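Local atomic coordinates of beta-galactosidase (Trichoderma reesei, PDB entry 3OGS), a protein that probably hydrolyses terminal non-reducing beta-D-galactose residues of beta-D-galactosides, as a glycoside hydrolase of family 35. Residues V73-D78 with L111-G116; L174-N179 with I213-F218. One frame throughout, in Å; residues are numbered along the deposited sequence.

Both contacts are buried and belong to the TIM-barrel catalytic domain, where strands 110-116 and 172-177 are neighbours, so the two run on into each other. Interaction 1 is regular parallel sheet, laced by backbone bonds, with a cationic stack at its sugar end. In interaction 2, by contrast, the 213-218 partner is loop, and side-chain amides do most of the bonding. The backbone bond from Gln176 N to Ala113 O, 2.9 Å long, joins them within the sheet. At the ligand end Tyr76 OH and Asn179 OD1 lie 2.7 Å apart, a probable hydrogen bond, and each residue also grips the bound thiogalactoside through a different hydroxyl.

Interaction 1: residues V73-D78 with L111-G116; sequences VSFYVD and LLARPG. With IPT (1-methylethyl 1-thio-beta-D-galactopyranoside), chain E.
Tyr76 and Arg114 stack at the sugar-binding end of a parallel strand pair, 73-76 beside 111-116, in the TIM barrel of this family 35 enzyme. The backbones are laced by Leu112 N to Val73 O (2.9 Å), Phe75 N to Leu112 O (3.0 Å) and Arg114 N to Phe75 O (2.9 Å); a weak bond from Val77 N to Arg114 O follows. The guanidinium lies flat on the Tyr76 ring, planes 20° apart and centres 4.1 Å apart, with Arg114 NH2 over the ring face, 3.1 Å from Tyr76 CZ. A bend at chi3 (-73°) turns the arginine end toward the tyrosine ring. Salt bridges to Glu46 and Glu278 and a hydrogen bond to Gln176 hold the guanidinium, and the stack in turn probably steadies the phenol. Tyr76 OH takes a 2.8 Å hydrogen bond from O3 of the thiogalactoside and also bonds Asn179. On the other sheet face, Phe75 CZ rests 3.6 Å from Ala113 CB, while Val73 CB meets Leu111 CD2. Helix 98-107 covers Phe75 and Leu111, helix 144-163 packs on Val77, Ala113 and Pro115, and strand 318-322 touches Ser74, Tyr76 and Arg114 on the barrel's inner side.

Interaction 2: residues L174-N179 with I213-F218; sequences LYQPEN and INNDAF. With IPT (1-methylethyl 1-thio-beta-D-galactopyranoside), chain E.
Asn215 ND2 donates to Asn179 OD1 at 2.9 Å, approaching from above the carbonyl plane, 61° out of it. The same oxygen receives Gln176 NE2 at 3.1 Å, this time in the carbonyl plane on a lone pair, and it also bonds Tyr76 OH. Its amide thus oriented, Asn179 gives ND2 to O2 of the thiogalactoside in a nearly straight bond (2.9 Å, 164°). Gln176, with CG anti to the backbone N and the chain extended beyond, reaches Asn215 and stacks amide on amide, planes 24° apart. Its NE2 also bonds Glu178 O at 2.9 Å, and its OE1 accepts from Arg114. A leucine at Gln176 would probably leave Glu178 O without its side-chain donor, cost Arg114 NH1 one of its acceptors and leave Asn179 less firmly oriented. One water donates to both Pro177 O (2.8 Å) and Asn215 OD1 (3.0 Å). Further out, Ile213 N bonds Tyr175 O at 3.1 Å, and Ile213 O, buried without a hydrogen-bond partner, lies 3.3 Å from Gln176 CA. With Asn215 ND2 also bonded to Glu278, a galactose-binding residue, this amide network looks like a second shell that probably positions Asn179 for the sugar's O2.

Interaction 1: residues V73-D78 with L111-G116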
ATOM      1  N   VAL A  73      -2.314 -10.492   6.175  1.00 11.22           N
ATOM      2  CA  VAL A  73      -2.479  -9.173   5.551  1.00 10.07           C
ATOM      3  C   VAL A  73      -3.382  -8.262   6.471  1.00 10.94           C
ATOM      4  O   VAL A  73      -4.338  -8.796   7.133  1.00 10.35           O
ATOM      5  CB  VAL A  73      -3.162  -9.383   4.165  1.00 10.76           C
ATOM      6  CG1 VAL A  73      -3.830  -8.052   3.714  1.00 11.26           C
ATOM      7  CG2 VAL A  73      -2.053  -9.819   3.138  1.00 13.66           C
ATOM      8  N   SER A  74      -2.990  -6.972   6.622  1.00  9.54           N
ATOM      9  CA  SER A  74      -3.744  -5.940   7.426  1.00  7.71           C
ATOM     10  C   SER A  74      -4.424  -5.054   6.436  1.00 11.29           C
ATOM     11  O   SER A  74      -3.787  -4.766   5.382  1.00 12.42           O
ATOM     12  CB  SER A  74      -2.689  -5.152   8.245  1.00  8.60           C
ATOM     13  OG  SER A  74      -3.338  -4.062   8.906  1.00 12.19           O
ATOM     14  N   PHE A  75      -5.692  -4.601   6.698  1.00 11.27           N
ATOM     15  CA  PHE A  75      -6.445  -3.792   5.720  1.00 10.91           C
ATOM     16  C   PHE A  75      -7.326  -2.720   6.418  1.00 11.88           C
ATOM     17  O   PHE A  75      -7.951  -3.023   7.474  1.00 12.42           O
ATOM     18  CB  PHE A  75      -7.346  -4.655   4.719  1.00 11.29           C
ATOM     19  CG  PHE A  75      -8.553  -5.358   5.347  1.00 11.72           C
ATOM     20  CD1 PHE A  75      -8.459  -6.585   6.068  1.00 11.96           C
ATOM     21  CD2 PHE A  75      -9.849  -4.726   5.274  1.00 14.11           C
ATOM     22  CE1 PHE A  75      -9.642  -7.215   6.618  1.00 14.85           C
ATOM     23  CE2 PHE A  75     -11.030  -5.330   5.804  1.00 14.05           C
ATOM     24  CZ  PHE A  75     -10.913  -6.546   6.563  1.00 12.23           C
ATOM     25  N   TYR A  76      -7.401  -1.523   5.811  1.00 11.00           N
ATOM     26  CA  TYR A  76      -8.437  -0.491   6.162  1.00 10.46           C
ATOM     27  C   TYR A  76      -9.768  -0.733   5.379  1.00 11.72           C
ATOM     28  O   TYR A  76      -9.728  -1.316   4.246  1.00 12.13           O
ATOM     29  CB  TYR A  76      -7.960   0.988   5.880  1.00 10.28           C
ATOM     30  CG  TYR A  76      -6.924   1.550   6.899  1.00  9.13           C
ATOM     31  CD1 TYR A  76      -7.143   1.455   8.324  1.00  9.71           C
ATOM     32  CD2 TYR A  76      -5.800   2.229   6.451  1.00  8.07           C
ATOM     33  CE1 TYR A  76      -6.170   2.074   9.259  1.00 11.00           C
ATOM     34  CE2 TYR A  76      -4.860   2.848   7.340  1.00  9.50           C
ATOM     35  CZ  TYR A  76      -5.052   2.736   8.747  1.00  9.93           C
ATOM     36  OH  TYR A  76      -4.097   3.340   9.588  1.00 12.58           O
ATOM     37  N   VAL A  77     -10.858  -0.134   5.904  1.00 12.59           N
ATOM     38  CA  VAL A  77     -12.090   0.074   5.131  1.00 11.34           C
ATOM     39  C   VAL A  77     -12.356   1.605   5.148  1.00 12.90           C
ATOM     40  O   VAL A  77     -12.205   2.254   6.234  1.00 13.90           O
ATOM     41  CB  VAL A  77     -13.290  -0.722   5.764  1.00 10.56           C
ATOM     42  CG1 VAL A  77     -14.593  -0.494   4.932  1.00 12.74           C
ATOM     43  CG2 VAL A  77     -12.998  -2.299   5.893  1.00 10.31           C
ATOM     44  N   ASP A  78     -12.720   2.174   3.989  1.00 11.85           N
ATOM     45  CA  ASP A  78     -12.992   3.634   3.829  1.00 12.17           C
ATOM     46  C   ASP A  78     -14.533   3.894   3.929  1.00 11.56           C
ATOM     47  O   ASP A  78     -15.297   3.600   2.950  1.00 13.03           O
ATOM     48  CB  ASP A  78     -12.366   4.110   2.472  1.00 11.95           C
ATOM     49  CG  ASP A  78     -12.327   5.609   2.309  1.00 13.72           C
ATOM     50  OD1 ASP A  78     -12.989   6.371   3.108  1.00 12.55           O
ATOM     51  OD2 ASP A  78     -11.687   6.067   1.280  1.00 18.14           O
ATOM     52  N   LEU A 111      -6.276 -12.504   8.280  1.00 11.77           N
ATOM     53  CA  LEU A 111      -6.440 -11.025   8.186  1.00 10.70           C
ATOM     54  C   LEU A 111      -6.591 -10.253   9.514  1.00 11.03           C
ATOM     55  O   LEU A 111      -7.216 -10.773  10.519  1.00 11.06           O
ATOM     56  CB  LEU A 111      -7.742 -10.775   7.385  1.00 12.11           C
ATOM     57  CG  LEU A 111      -7.740 -11.209   5.876  1.00  9.56           C
ATOM     58  CD1 LEU A 111      -9.194 -11.040   5.220  1.00 12.90           C
ATOM     59  CD2 LEU A 111      -6.605 -10.573   5.018  1.00 14.83           C
ATOM     60  N   LEU A 112      -5.951  -9.041   9.569  1.00 10.74           N
ATOM     61  CA  LEU A 112      -6.192  -8.027  10.636  1.00  9.44           C
ATOM     62  C   LEU A 112      -7.115  -6.942  10.084  1.00 11.81           C
ATOM     63  O   LEU A 112      -6.701  -6.163   9.094  1.00 11.40           O
ATOM     64  CB  LEU A 112      -4.792  -7.455  11.142  1.00  8.70           C
ATOM     65  CG  LEU A 112      -4.824  -6.055  11.804  1.00 10.60           C
ATOM     66  CD1 LEU A 112      -5.820  -5.883  13.033  1.00 12.29           C
ATOM     67  CD2 LEU A 112      -3.335  -5.665  12.282  1.00 12.85           C
ATOM     68  N   ALA A 113      -8.367  -6.882  10.593  1.00 11.35           N
ATOM     69  CA  ALA A 113      -9.355  -5.888  10.077  1.00 10.69           C
ATOM     70  C   ALA A 113      -9.300  -4.507  10.813  1.00 12.34           C
ATOM     71  O   ALA A 113      -9.316  -4.478  12.059  1.00 12.37           O
ATOM     72  CB  ALA A 113     -10.833  -6.501  10.166  1.00 11.78           C
ATOM     73  N   ARG A 114      -9.127  -3.401  10.048  1.00 10.33           N
ATOM     74  CA  ARG A 114      -9.053  -1.979  10.649  1.00 11.34           C
ATOM     75  C   ARG A 114     -10.079  -1.018  10.051  1.00 10.79           C
ATOM     76  O   ARG A 114      -9.746  -0.234   9.092  1.00 10.79           O
ATOM     77  CB  ARG A 114      -7.609  -1.461  10.554  1.00 11.54           C
ATOM     78  CG  ARG A 114      -6.563  -2.646  10.638  1.00 11.01           C
ATOM     79  CD  ARG A 114      -5.159  -2.043  11.079  1.00 10.45           C
ATOM     80  NE  ARG A 114      -4.499  -1.256   9.995  1.00 11.99           N
ATOM     81  CZ  ARG A 114      -3.629  -0.238  10.195  1.00 14.57           C
ATOM     82  NH1 ARG A 114      -3.437   0.288  11.409  1.00 12.57           N
ATOM     83  NH2 ARG A 114      -3.073   0.387   9.143  1.00 13.07           N
ATOM     84  N   PRO A 115     -11.378  -1.144  10.486  1.00 11.68           N
ATOM     85  CA  PRO A 115     -12.431  -0.376   9.758  1.00 12.35           C
ATOM     86  C   PRO A 115     -12.711   1.065  10.226  1.00 13.31           C
ATOM     87  O   PRO A 115     -13.695   1.698   9.705  1.00 13.83           O
ATOM     88  CB  PRO A 115     -13.675  -1.254   9.914  1.00 13.25           C
ATOM     89  CG  PRO A 115     -13.546  -1.808  11.381  1.00 11.52           C
ATOM     90  CD  PRO A 115     -11.960  -2.110  11.463  1.00 11.28           C
ATOM     91  N   GLY A 116     -11.859   1.632  11.127  1.00 12.18           N
ATOM     92  CA  GLY A 116     -12.109   2.968  11.670  1.00 13.70           C
ATOM     93  C   GLY A 116     -13.055   3.059  12.878  1.00 13.36           C
ATOM     94  O   GLY A 116     -12.866   2.327  13.814  1.00 14.11           O
TER
HETATM   95  C1  IPT E1024       0.150   6.593  10.519  1.00 13.67           C
HETATM   96  C2  IPT E1024      -1.363   6.406  10.223  1.00 11.24           C
HETATM   97  O2  IPT E1024      -1.909   5.442  11.172  1.00 15.00           O
HETATM   98  C3  IPT E1024      -1.596   5.767   8.847  1.00  9.53           C
HETATM   99  O3  IPT E1024      -3.004   5.715   8.541  1.00 12.42           O
HETATM  100  C4  IPT E1024      -0.857   6.520   7.694  1.00  9.18           C
HETATM  101  O4  IPT E1024      -1.462   7.857   7.653  1.00 12.74           O
HETATM  102  C5  IPT E1024       0.687   6.600   8.072  1.00 12.80           C
HETATM  103  O5  IPT E1024       0.745   7.229   9.385  1.00 13.90           O
HETATM  104  C6  IPT E1024       1.540   7.382   7.036  1.00 11.86           C
HETATM  105  O6  IPT E1024       1.505   6.796   5.708  1.00 14.98           O
HETATM  106  S1  IPT E1024       0.291   7.683  11.944  1.00 19.74           S
HETATM  107  C1' IPT E1024       2.079   7.525  12.047  1.00 21.96           C
HETATM  108  C2' IPT E1024       2.969   8.733  11.671  1.00 26.10           C
HETATM  109  C3' IPT E1024       2.476   7.033  13.414  1.00 27.35           C

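Interaction 2: residues L174-N179 with I213-F218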
ATOM      1  N   LEU A 174      -7.908 -10.727  13.999  1.00 10.27           N
ATOM      2  CA  LEU A 174      -7.666  -9.556  14.934  1.00 11.28           C
ATOM      3  C   LEU A 174      -8.454  -8.360  14.429  1.00 11.39           C
ATOM      4  O   LEU A 174      -8.707  -8.275  13.176  1.00 12.39           O
ATOM      5  CB  LEU A 174      -6.106  -9.216  14.965  1.00 11.24           C
ATOM      6  CG  LEU A 174      -5.063 -10.199  15.585  1.00 13.87           C
ATOM      7  CD1 LEU A 174      -3.593  -9.733  15.248  1.00 14.65           C
ATOM      8  CD2 LEU A 174      -5.292 -10.310  17.187  1.00 13.63           C
ATOM      9  N   TYR A 175      -8.885  -7.454  15.329  1.00 11.95           N
ATOM     10  CA  TYR A 175      -9.646  -6.227  14.957  1.00 13.18           C
ATOM     11  C   TYR A 175      -9.057  -4.955  15.616  1.00 12.50           C
ATOM     12  O   TYR A 175      -8.769  -4.948  16.819  1.00 11.85           O
ATOM     13  CB  TYR A 175     -11.085  -6.379  15.454  1.00 12.36           C
ATOM     14  CG  TYR A 175     -12.092  -5.343  15.043  1.00 15.43           C
ATOM     15  CD1 TYR A 175     -12.186  -4.108  15.731  1.00 12.12           C
ATOM     16  CD2 TYR A 175     -13.056  -5.611  14.041  1.00 15.79           C
ATOM     17  CE1 TYR A 175     -13.155  -3.139  15.421  1.00 11.89           C
ATOM     18  CE2 TYR A 175     -14.058  -4.600  13.742  1.00 16.13           C
ATOM     19  CZ  TYR A 175     -14.075  -3.407  14.432  1.00 15.69           C
ATOM     20  OH  TYR A 175     -15.036  -2.473  14.155  1.00 15.27           O
ATOM     21  N   GLN A 176      -8.861  -3.897  14.857  1.00 12.31           N
ATOM     22  CA  GLN A 176      -8.369  -2.629  15.478  1.00 12.45           C
ATOM     23  C   GLN A 176      -9.541  -1.589  15.482  1.00 13.63           C
ATOM     24  O   GLN A 176     -10.040  -1.209  14.405  1.00 15.39           O
ATOM     25  CB  GLN A 176      -7.160  -2.013  14.696  1.00 14.29           C
ATOM     26  CG  GLN A 176      -6.751  -0.555  15.232  1.00 12.77           C
ATOM     27  CD  GLN A 176      -5.758   0.114  14.209  1.00 13.71           C
ATOM     28  OE1 GLN A 176      -4.628  -0.384  14.007  1.00 13.97           O
ATOM     29  NE2 GLN A 176      -6.208   1.195  13.550  1.00 13.78           N
ATOM     30  N   PRO A 177      -9.943  -1.055  16.657  1.00 12.69           N
ATOM     31  CA  PRO A 177     -10.913   0.111  16.651  1.00 13.60           C
ATOM     32  C   PRO A 177     -10.208   1.470  16.642  1.00 14.33           C
ATOM     33  O   PRO A 177      -9.079   1.600  17.230  1.00 15.69           O
ATOM     34  CB  PRO A 177     -11.623  -0.025  18.011  1.00 16.30           C
ATOM     35  CG  PRO A 177     -10.539  -0.695  18.928  1.00 17.59           C
ATOM     36  CD  PRO A 177      -9.506  -1.434  18.010  1.00 12.37           C
ATOM     37  N   GLU A 178     -10.867   2.478  16.065  1.00 14.94           N
ATOM     38  CA  GLU A 178     -10.179   3.813  15.944  1.00 16.05           C
ATOM     39  C   GLU A 178      -8.810   3.695  15.170  1.00 15.70           C
ATOM     40  O   GLU A 178      -8.497   2.661  14.470  1.00 15.60           O
ATOM     41  CB  GLU A 178     -10.019   4.470  17.409  1.00 14.84           C
ATOM     42  CG  GLU A 178     -10.856   5.741  17.713  1.00 17.10           C
ATOM     43  CD  GLU A 178     -10.282   7.065  17.026  1.00 16.98           C
ATOM     44  OE1 GLU A 178      -9.078   7.066  16.642  1.00 16.21           O
ATOM     45  OE2 GLU A 178     -10.970   8.121  16.976  1.00 15.99           O
ATOM     46  N   ASN A 179      -8.009   4.765  15.253  1.00 14.86           N
ATOM     47  CA  ASN A 179      -6.657   4.764  14.599  1.00 13.46           C
ATOM     48  C   ASN A 179      -5.715   5.833  15.245  1.00 13.07           C
ATOM     49  O   ASN A 179      -6.005   7.063  15.226  1.00 13.91           O
ATOM     50  CB  ASN A 179      -6.767   5.034  13.036  1.00 12.93           C
ATOM     51  CG  ASN A 179      -5.412   4.837  12.316  1.00 14.18           C
ATOM     52  OD1 ASN A 179      -5.010   3.688  12.083  1.00 15.12           O
ATOM     53  ND2 ASN A 179      -4.676   5.972  11.994  1.00 14.73           N
ATOM     54  N   ILE A 213      -6.768  -4.889  19.167  1.00  9.75           N
ATOM     55  CA  ILE A 213      -5.363  -4.377  19.190  1.00 12.64           C
ATOM     56  C   ILE A 213      -5.363  -2.899  18.776  1.00 13.41           C
ATOM     57  O   ILE A 213      -6.201  -2.518  17.997  1.00 15.35           O
ATOM     58  CB  ILE A 213      -4.443  -5.347  18.294  1.00 12.01           C
ATOM     59  CG1 ILE A 213      -2.927  -5.009  18.494  1.00 11.85           C
ATOM     60  CG2 ILE A 213      -4.849  -5.249  16.729  1.00 13.11           C
ATOM     61  CD1 ILE A 213      -1.952  -6.150  17.876  1.00 12.64           C
ATOM     62  N   ASN A 214      -4.478  -2.042  19.336  1.00 13.41           N
ATOM     63  CA  ASN A 214      -4.423  -0.640  18.901  1.00 14.46           C
ATOM     64  C   ASN A 214      -3.045  -0.266  18.324  1.00 14.06           C
ATOM     65  O   ASN A 214      -2.204  -1.147  18.155  1.00 13.74           O
ATOM     66  CB  ASN A 214      -4.846   0.300  20.038  1.00 13.11           C
ATOM     67  CG  ASN A 214      -3.835   0.293  21.233  1.00 14.54           C
ATOM     68  OD1 ASN A 214      -2.911  -0.604  21.396  1.00 11.95           O
ATOM     69  ND2 ASN A 214      -4.075   1.250  22.145  1.00 21.72           N
ATOM     70  N   ASN A 215      -2.865   1.018  17.916  1.00 13.82           N
ATOM     71  CA  ASN A 215      -1.699   1.429  17.121  1.00 14.40           C
ATOM     72  C   ASN A 215      -1.281   2.859  17.541  1.00 14.73           C
ATOM     73  O   ASN A 215      -1.339   3.795  16.774  1.00 14.08           O
ATOM     74  CB  ASN A 215      -1.913   1.299  15.574  1.00 12.15           C
ATOM     75  CG  ASN A 215      -3.013   2.248  15.034  1.00 12.05           C
ATOM     76  OD1 ASN A 215      -3.981   2.553  15.740  1.00 13.78           O
ATOM     77  ND2 ASN A 215      -2.818   2.773  13.795  1.00 10.57           N
ATOM     78  N   ASP A 216      -0.904   3.002  18.799  1.00 14.63           N
ATOM     79  CA  ASP A 216      -0.335   4.297  19.369  1.00 13.74           C
ATOM     80  C   ASP A 216       0.878   4.840  18.507  1.00 14.95           C
ATOM     81  O   ASP A 216       1.720   4.057  18.061  1.00 14.54           O
ATOM     82  CB  ASP A 216       0.077   3.979  20.839  1.00 14.03           C
ATOM     83  CG  ASP A 216      -0.010   5.197  21.836  1.00 16.04           C
ATOM     84  OD1 ASP A 216      -0.345   6.353  21.434  1.00 16.61           O
ATOM     85  OD2 ASP A 216       0.287   5.001  23.094  1.00 17.11           O
ATOM     86  N   ALA A 217       0.960   6.165  18.279  1.00 15.17           N
ATOM     87  CA  ALA A 217       2.008   6.822  17.437  1.00 15.90           C
ATOM     88  C   ALA A 217       3.425   6.598  17.962  1.00 17.70           C
ATOM     89  O   ALA A 217       4.382   6.505  17.150  1.00 17.81           O
ATOM     90  CB  ALA A 217       1.741   8.341  17.285  1.00 15.17           C
ATOM     91  N   PHE A 218       3.523   6.481  19.301  1.00 15.92           N
ATOM     92  CA  PHE A 218       4.795   6.232  20.002  1.00 15.48           C
ATOM     93  C   PHE A 218       4.430   5.443  21.274  1.00 16.39           C
ATOM     94  O   PHE A 218       3.250   5.264  21.552  1.00 16.87           O
ATOM     95  CB  PHE A 218       5.457   7.614  20.324  1.00 14.24           C
ATOM     96  CG  PHE A 218       4.640   8.487  21.236  1.00 18.80           C
ATOM     97  CD1 PHE A 218       3.585   9.274  20.717  1.00 22.90           C
ATOM     98  CD2 PHE A 218       4.932   8.560  22.624  1.00 25.00           C
ATOM     99  CE1 PHE A 218       2.794  10.122  21.580  1.00 25.28           C
ATOM    100  CE2 PHE A 218       4.154   9.405  23.496  1.00 24.85           C
ATOM    101  CZ  PHE A 218       3.087  10.174  22.959  1.00 25.79           C
TER
HETATM  102  C1  IPT E1024       0.150   6.593  10.519  1.00 13.67           C
HETATM  103  C2  IPT E1024      -1.363   6.406  10.223  1.00 11.24           C
HETATM  104  O2  IPT E1024      -1.909   5.442  11.172  1.00 15.00           O
HETATM  105  C3  IPT E1024      -1.596   5.767   8.847  1.00  9.53           C
HETATM  106  O3  IPT E1024      -3.004   5.715   8.541  1.00 12.42           O
HETATM  107  C4  IPT E1024      -0.857   6.520   7.694  1.00  9.18           C
HETATM  108  O4  IPT E1024      -1.462   7.857   7.653  1.00 12.74           O
HETATM  109  C5  IPT E1024       0.687   6.600   8.072  1.00 12.80           C
HETATM  110  O5  IPT E1024       0.745   7.229   9.385  1.00 13.90           O
HETATM  111  C6  IPT E1024       1.540   7.382   7.036  1.00 11.86           C
HETATM  112  O6  IPT E1024       1.505   6.796   5.708  1.00 14.98           O
HETATM  113  S1  IPT E1024       0.291   7.683  11.944  1.00 19.74           S
HETATM  114  C1' IPT E1024       2.079   7.525  12.047  1.00 21.96           C
HETATM  115  C2' IPT E1024       2.969   8.733  11.671  1.00 26.10           C
HETATM  116  C3' IPT E1024       2.476   7.033  13.414  1.00 27.35           C
HETATM  117  O   HOH W   1      -6.311   2.073  17.513  1.00 14.11           O